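Local structure of thymocyte nuclear protein 1 (Leishmania major, 2AR1) at residues A81-L86 with V115-V120. The protein is of unknown function but carries an EVE domain of the PUA clan, and so probably binds nucleic acid, perhaps recognising modified bases. Sequence-based numbering, arbitrary orientation.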
ATOM      1  N   ALA A  81      -1.149   0.683   7.957  1.00 16.36           N
ATOM      2  CA  ALA A  81      -1.393   2.094   7.823  1.00 18.05           C
ATOM      3  C   ALA A  81      -2.909   2.368   7.688  1.00 17.13           C
ATOM      4  O   ALA A  81      -3.749   1.448   7.687  1.00 15.56           O
ATOM      5  CB  ALA A  81      -0.652   2.668   6.636  1.00 18.67           C
ATOM      6  N   GLU A  82      -3.211   3.630   7.543  1.00 20.74           N
ATOM      7  CA  GLU A  82      -4.633   4.075   7.433  1.00 19.53           C
ATOM      8  C   GLU A  82      -4.715   5.264   6.498  1.00 18.71           C
ATOM      9  O   GLU A  82      -3.845   6.075   6.484  1.00 17.54           O
ATOM     10  CB  GLU A  82      -5.218   4.372   8.777  1.00 22.40           C
ATOM     11  CG  GLU A  82      -6.588   4.880   8.718  1.00 22.21           C
ATOM     12  CD  GLU A  82      -7.219   5.017  10.114  1.00 30.29           C
ATOM     13  OE1 GLU A  82      -6.881   4.176  10.967  1.00 32.95           O
ATOM     14  OE2 GLU A  82      -8.089   5.931  10.337  1.00 30.88           O
ATOM     15  N   VAL A  83      -5.691   5.280   5.585  1.00 15.57           N
ATOM     16  CA  VAL A  83      -5.799   6.415   4.696  1.00 17.79           C
ATOM     17  C   VAL A  83      -6.260   7.669   5.490  1.00 17.72           C
ATOM     18  O   VAL A  83      -7.282   7.655   6.235  1.00 18.93           O
ATOM     19  CB  VAL A  83      -6.802   6.090   3.535  1.00 17.90           C
ATOM     20  CG1 VAL A  83      -7.095   7.324   2.671  1.00 17.57           C
ATOM     21  CG2 VAL A  83      -6.237   4.914   2.718  1.00 18.84           C
ATOM     22  N   VAL A  84      -5.530   8.784   5.351  1.00 18.01           N
ATOM     23  CA  VAL A  84      -5.966  10.040   5.972  1.00 18.64           C
ATOM     24  C   VAL A  84      -6.339  11.254   5.074  1.00 18.82           C
ATOM     25  O   VAL A  84      -6.861  12.225   5.558  1.00 18.89           O
ATOM     26  CB  VAL A  84      -5.005  10.529   7.092  1.00 18.88           C
ATOM     27  CG1 VAL A  84      -4.921   9.458   8.193  1.00 22.92           C
ATOM     28  CG2 VAL A  84      -3.643  10.845   6.521  1.00 20.12           C
ATOM     29  N   ARG A  85      -6.092  11.158   3.776  1.00 21.08           N
ATOM     30  CA  ARG A  85      -6.604  12.140   2.853  1.00 19.52           C
ATOM     31  C   ARG A  85      -6.939  11.462   1.528  1.00 18.18           C
ATOM     32  O   ARG A  85      -6.202  10.605   1.055  1.00 19.63           O
ATOM     33  CB  ARG A  85      -5.578  13.210   2.554  1.00 21.78           C
ATOM     34  CG  ARG A  85      -6.271  14.447   1.932  1.00 24.62           C
ATOM     35  CD  ARG A  85      -5.384  15.451   1.253  1.00 25.96           C
ATOM     36  NE  ARG A  85      -6.144  16.676   0.893  1.00 25.07           N
ATOM     37  CZ  ARG A  85      -6.980  16.789  -0.156  1.00 27.83           C
ATOM     38  NH1 ARG A  85      -7.260  15.750  -1.006  1.00 24.98           N
ATOM     39  NH2 ARG A  85      -7.555  17.976  -0.365  1.00 28.78           N
ATOM     40  N   LEU A  86      -8.017  11.939   0.901  1.00 21.14           N
ATOM     41  CA  LEU A  86      -8.369  11.470  -0.410  1.00 22.86           C
ATOM     42  C   LEU A  86      -7.390  11.864  -1.514  1.00 21.24           C
ATOM     43  O   LEU A  86      -6.685  12.833  -1.395  1.00 21.07           O
ATOM     44  CB  LEU A  86      -9.725  12.036  -0.779  1.00 23.23           C
ATOM     45  CG  LEU A  86     -10.966  11.626   0.005  1.00 23.87           C
ATOM     46  CD1 LEU A  86     -12.126  12.364  -0.544  1.00 26.35           C
ATOM     47  CD2 LEU A  86     -11.211  10.156  -0.100  1.00 22.79           C
ATOM     48  N   VAL A 115      -3.036   9.293  -2.406  1.00 19.39           N
ATOM     49  CA  VAL A 115      -3.563   9.528  -1.061  1.00 18.81           C
ATOM     50  C   VAL A 115      -2.447   9.804  -0.074  1.00 19.50           C
ATOM     51  O   VAL A 115      -1.263   9.703  -0.415  1.00 17.14           O
ATOM     52  CB  VAL A 115      -4.433   8.371  -0.546  1.00 18.26           C
ATOM     53  CG1 VAL A 115      -5.607   8.100  -1.526  1.00 21.04           C
ATOM     54  CG2 VAL A 115      -3.627   7.074  -0.449  1.00 21.51           C
ATOM     55  N   ASP A 116      -2.857  10.309   1.095  1.00 18.46           N
ATOM     56  CA  ASP A 116      -1.964  10.346   2.303  1.00 20.16           C
ATOM     57  C   ASP A 116      -2.329   9.208   3.200  1.00 20.87           C
ATOM     58  O   ASP A 116      -3.479   8.877   3.349  1.00 17.15           O
ATOM     59  CB  ASP A 116      -2.121  11.635   3.085  1.00 22.67           C
ATOM     60  CG  ASP A 116      -1.456  12.846   2.419  1.00 25.34           C
ATOM     61  OD1 ASP A 116      -0.794  12.682   1.349  1.00 26.20           O
ATOM     62  OD2 ASP A 116      -1.598  13.953   2.996  1.00 25.18           O
ATOM     63  N   VAL A 117      -1.304   8.606   3.842  1.00 21.29           N
ATOM     64  CA  VAL A 117      -1.570   7.523   4.794  1.00 20.33           C
ATOM     65  C   VAL A 117      -0.877   7.850   6.086  1.00 17.46           C
ATOM     66  O   VAL A 117       0.049   8.651   6.110  1.00 18.01           O
ATOM     67  CB  VAL A 117      -1.131   6.147   4.345  1.00 21.20           C
ATOM     68  CG1 VAL A 117      -1.866   5.686   3.104  1.00 24.66           C
ATOM     69  CG2 VAL A 117       0.367   6.057   4.094  1.00 22.41           C
ATOM     70  N   LYS A 118      -1.381   7.239   7.141  1.00 19.18           N
ATOM     71  CA  LYS A 118      -0.811   7.394   8.472  1.00 17.11           C
ATOM     72  C   LYS A 118      -0.301   6.043   8.951  1.00 18.17           C
ATOM     73  O   LYS A 118      -0.836   4.993   8.594  1.00 17.41           O
ATOM     74  CB  LYS A 118      -1.787   8.034   9.489  1.00 19.77           C
ATOM     75  CG  LYS A 118      -2.794   7.107  10.129  1.00 26.14           C
ATOM     76  CD  LYS A 118      -3.383   7.790  11.373  1.00 32.31           C
ATOM     77  CE  LYS A 118      -4.812   7.380  11.600  1.00 35.53           C
ATOM     78  NZ  LYS A 118      -5.266   7.841  12.990  1.00 33.30           N
ATOM     79  N   PHE A 119       0.814   6.047   9.676  1.00 18.15           N
ATOM     80  CA  PHE A 119       1.310   4.889  10.323  1.00 15.95           C
ATOM     81  C   PHE A 119       0.310   4.371  11.339  1.00 16.51           C
ATOM     82  O   PHE A 119      -0.223   5.178  12.114  1.00 17.32           O
ATOM     83  CB  PHE A 119       2.537   5.297  11.183  1.00 15.65           C
ATOM     84  CG  PHE A 119       3.067   4.165  11.987  1.00 17.24           C
ATOM     85  CD1 PHE A 119       3.811   3.144  11.390  1.00 14.93           C
ATOM     86  CD2 PHE A 119       2.832   4.125  13.353  1.00 14.65           C
ATOM     87  CE1 PHE A 119       4.276   2.090  12.159  1.00 16.27           C
ATOM     88  CE2 PHE A 119       3.283   3.056  14.112  1.00 15.99           C
ATOM     89  CZ  PHE A 119       4.015   2.094  13.545  1.00 15.24           C
ATOM     90  N   VAL A 120       0.171   3.058  11.444  1.00 14.53           N
ATOM     91  CA  VAL A 120      -0.711   2.454  12.475  1.00 14.63           C
ATOM     92  C   VAL A 120       0.049   1.438  13.337  1.00 18.38           C
ATOM     93  O   VAL A 120      -0.058   1.477  14.557  1.00 16.93           O
ATOM     94  CB  VAL A 120      -1.943   1.767  11.820  1.00 18.55           C
ATOM     95  CG1 VAL A 120      -2.723   1.004  12.832  1.00 17.22           C
ATOM     96  CG2 VAL A 120      -2.847   2.815  11.144  1.00 16.53           C
TER
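Glu82 and Lys118 grip each other through both backbone N-H and C=O groups, Lys118 N to Glu82 O at 2.8 Å being the straighter bond at 160°. On one face of this antiparallel pair their side chains run side by side, with Glu82 CD against Lys118 CE at 3.7 Å. Lys118 CG sits between its own backbone N and carbonyl carbon (chi1 82°), where it meets Val84 CG1 at 3.7 Å; the aliphatic chain crosses this valine at about a right angle. Val84 thus fills the hollow between Lys118 and Asp116, its CG2 resting 3.8 Å from Asp116 CB, while Val120 CG2 presses on Glu82 CB from the other strand. Here the strand carries a classic beta bulge: Val84 and Arg85 both face Asp116, whose O takes a 2.9 Å bond from Val84 N and a weak one from Arg85 N. Within the bulge, Arg85 CB packs on Asp116 CB, and Asp116 OD1 is held by Tyr88 OH. Val83 and Val117 share the reverse face in loose contact, joined by Ala81, whose CB nestles 3.0 Å from Lys118 O, and Val115; Leu36 of helix 33-39 touches Ala81 and Val117, Met59 Val83 and Val115. These neighbouring strands of the EVE-domain sheet thus pair an apolar face with one where aliphatic parts pack between charges, and Glu82 OE2 and Lys118 NZ, 4.3 Å apart, probably attract each other without forming a salt bridge.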